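Local coordinates for protein serine Recombinase (Sulfolobus solfataricus, PDB 3LHF) that probably binds DNA and exchanges its strands as a transposon-encoded serine recombinase, of which this chain is the resolvase-type part, at residues P71-R76 with E102-E107. The protein carries 1 engineered substitution. Sequence-based numbering, arbitrary orientation.
Sequences PDRLVR and EEELVE
Glu-104, near the start of the long helix 102-122, reaches across to the short helical turn 71-74, lies against Asp-72 and ends at Arg-73. Its CB points toward that turn. CG stands anti to the backbone N (chi1 -163°) and comes up against Asp-72, whose OD1 is 3.4 Å from Glu-104 CG. A bend at chi2 (93°) then swings CD over to the guanidinium of Arg-73. At the tip Glu-104 OE2 forms a salt bridge of 3.1 Å to Arg-73 NH2, and Glu-104 OE1 lies 3.2 Å from the same nitrogen, the carboxylate plane turned 75° from the guanidinium. OE2 is also hydrogen-bonded to the Ser-11 hydroxyl, with Arg-9 as a weaker, more distant ion pair. Glu-104 OE2 stays 4.3 Å from Asp-72 OD1, a like-charge approach that the arginines probably make tolerable. Arg-73 NH1 forms a salt bridge of 2.8 Å to Asp-72 OD1. A second includes the weak hydrogen bond, 3.3 Å, from Arg-76 NH1 to Asp-72 OD2.

One residue further along the helix, Leu-105 sets a methyl on the flat of Arg-76. Leu-105 CD2 sits over the centre of the guanidinium, 3.3 Å from Arg-76 CZ, the two side chains crossing at about a right angle. Arg-76 also makes salt bridges, through NH2 to Asp-100 and through NH1 to Asp-108, and Phe-116 of the second subunit packs on both Arg-76 and Leu-105. A methionine in place of Arg-76 would probably leave Asp-72, Asp-100 and Asp-108 without this shared cation and Leu-105 without its flat partner.

Together Asp-72, Arg-73, Arg-76 and Glu-104 form a salt-bridge network joining the helical turn 71-74 and the residues just after it to the start of helix 102-122, where the parallel-sheet core of the resolvase-type catalytic-domain fold meets its long helix, here beside the second subunit.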
loop_
_atom_site.group_PDB
_atom_site.type_symbol
_atom_site.label_atom_id
_atom_site.label_comp_id
_atom_site.label_asym_id
_atom_site.label_seq_id
_atom_site.Cartn_x
_atom_site.Cartn_y
_atom_site.Cartn_z
ATOM N N PRO D 71 -11.830 -3.305 -6.365
ATOM C CA PRO D 71 -10.474 -2.792 -6.234
ATOM C C PRO D 71 -9.773 -3.522 -5.106
ATOM O O PRO D 71 -8.574 -3.576 -5.033
ATOM C CB PRO D 71 -10.699 -1.341 -5.903
ATOM C CG PRO D 71 -11.950 -1.046 -6.491
ATOM C CD PRO D 71 -12.800 -2.218 -6.305
ATOM N N ASP D 72 -10.589 -4.129 -4.274
ATOM C CA ASP D 72 -10.218 -4.844 -3.082
ATOM C C ASP D 72 -9.307 -5.966 -3.494
ATOM O O ASP D 72 -8.360 -6.307 -2.835
ATOM C CB ASP D 72 -11.506 -5.473 -2.559
ATOM C CG ASP D 72 -11.519 -5.682 -1.085
ATOM O OD1 ASP D 72 -10.760 -6.484 -0.573
ATOM O OD2 ASP D 72 -12.352 -5.084 -0.427
ATOM N N ARG D 73 -9.644 -6.560 -4.609
ATOM C CA ARG D 73 -8.980 -7.740 -5.000
ATOM C C ARG D 73 -7.526 -7.420 -5.193
ATOM O O ARG D 73 -6.699 -8.191 -4.799
ATOM C CB ARG D 73 -9.586 -8.258 -6.289
ATOM C CG ARG D 73 -10.735 -9.209 -6.119
ATOM C CD ARG D 73 -11.562 -8.847 -4.979
ATOM N NE ARG D 73 -11.570 -9.875 -3.969
ATOM C CZ ARG D 73 -11.760 -9.646 -2.686
ATOM N NH1 ARG D 73 -11.973 -8.433 -2.260
ATOM N NH2 ARG D 73 -11.744 -10.637 -1.832
ATOM N N LEU D 74 -7.193 -6.294 -5.809
ATOM C CA LEU D 74 -5.786 -5.996 -5.957
ATOM C C LEU D 74 -5.002 -5.643 -4.706
ATOM O O LEU D 74 -4.034 -6.297 -4.415
ATOM C CB LEU D 74 -5.613 -4.868 -6.951
ATOM C CG LEU D 74 -5.769 -5.245 -8.401
ATOM C CD1 LEU D 74 -5.715 -4.021 -9.229
ATOM C CD2 LEU D 74 -4.719 -6.220 -8.806
ATOM N N VAL D 75 -5.393 -4.598 -3.996
ATOM C CA VAL D 75 -4.744 -4.241 -2.740
ATOM C C VAL D 75 -5.659 -3.513 -1.781
ATOM O O VAL D 75 -6.612 -2.895 -2.198
ATOM C CB VAL D 75 -3.568 -3.324 -2.976
ATOM C CG1 VAL D 75 -2.326 -4.104 -3.246
ATOM C CG2 VAL D 75 -3.870 -2.365 -4.079
ATOM N N ARG D 76 -5.394 -3.608 -0.493
ATOM C CA ARG D 76 -5.972 -2.677 0.456
ATOM C C ARG D 76 -5.445 -1.259 0.373
ATOM O O ARG D 76 -6.199 -0.332 0.415
ATOM C CB ARG D 76 -5.872 -3.178 1.881
ATOM C CG ARG D 76 -6.706 -2.387 2.846
ATOM C CD ARG D 76 -8.010 -3.030 3.097
ATOM N NE ARG D 76 -9.093 -2.361 2.433
ATOM C CZ ARG D 76 -10.136 -2.989 1.932
ATOM N NH1 ARG D 76 -10.222 -4.289 2.033
ATOM N NH2 ARG D 76 -11.088 -2.311 1.345
ATOM N N GLU D 102 -18.043 -5.829 3.113
ATOM C CA GLU D 102 -17.817 -5.696 4.542
ATOM C C GLU D 102 -16.973 -6.722 5.241
ATOM O O GLU D 102 -16.080 -6.361 5.963
ATOM C CB GLU D 102 -19.151 -5.662 5.259
ATOM C CG GLU D 102 -19.138 -4.903 6.554
ATOM C CD GLU D 102 -20.449 -4.989 7.264
ATOM O OE1 GLU D 102 -20.458 -5.376 8.429
ATOM O OE2 GLU D 102 -21.474 -4.684 6.658
ATOM N N GLU D 103 -17.236 -7.998 5.060
ATOM C CA GLU D 103 -16.485 -8.983 5.810
ATOM C C GLU D 103 -15.018 -8.893 5.461
ATOM O O GLU D 103 -14.166 -9.039 6.305
ATOM C CB GLU D 103 -17.015 -10.388 5.579
ATOM N N GLU D 104 -14.730 -8.643 4.204
ATOM C CA GLU D 104 -13.373 -8.500 3.762
ATOM C C GLU D 104 -12.655 -7.310 4.383
ATOM O O GLU D 104 -11.500 -7.387 4.685
ATOM C CB GLU D 104 -13.333 -8.441 2.243
ATOM C CG GLU D 104 -11.983 -8.695 1.653
ATOM C CD GLU D 104 -11.739 -10.127 1.275
ATOM O OE1 GLU D 104 -12.666 -10.935 1.253
ATOM O OE2 GLU D 104 -10.594 -10.450 1.000
ATOM N N LEU D 105 -13.342 -6.199 4.555
ATOM C CA LEU D 105 -12.745 -5.034 5.163
ATOM C C LEU D 105 -12.343 -5.264 6.599
ATOM O O LEU D 105 -11.290 -4.854 7.006
ATOM C CB LEU D 105 -13.695 -3.860 5.092
ATOM C CG LEU D 105 -13.223 -2.504 4.581
ATOM C CD1 LEU D 105 -14.011 -1.401 5.192
ATOM C CD2 LEU D 105 -11.773 -2.282 4.754
ATOM N N VAL D 106 -13.191 -5.919 7.363
ATOM C CA VAL D 106 -12.920 -6.161 8.768
ATOM C C VAL D 106 -11.709 -7.023 8.993
ATOM O O VAL D 106 -10.919 -6.780 9.873
ATOM C CB VAL D 106 -14.108 -6.809 9.474
ATOM C CG1 VAL D 106 -13.871 -6.855 10.964
ATOM C CG2 VAL D 106 -15.372 -6.052 9.160
ATOM N N GLU D 107 -11.581 -8.037 8.170
ATOM C CA GLU D 107 -10.496 -8.957 8.263
ATOM C C GLU D 107 -9.221 -8.197 8.072
ATOM O O GLU D 107 -8.248 -8.417 8.748
ATOM C CB GLU D 107 -10.649 -9.962 7.140
#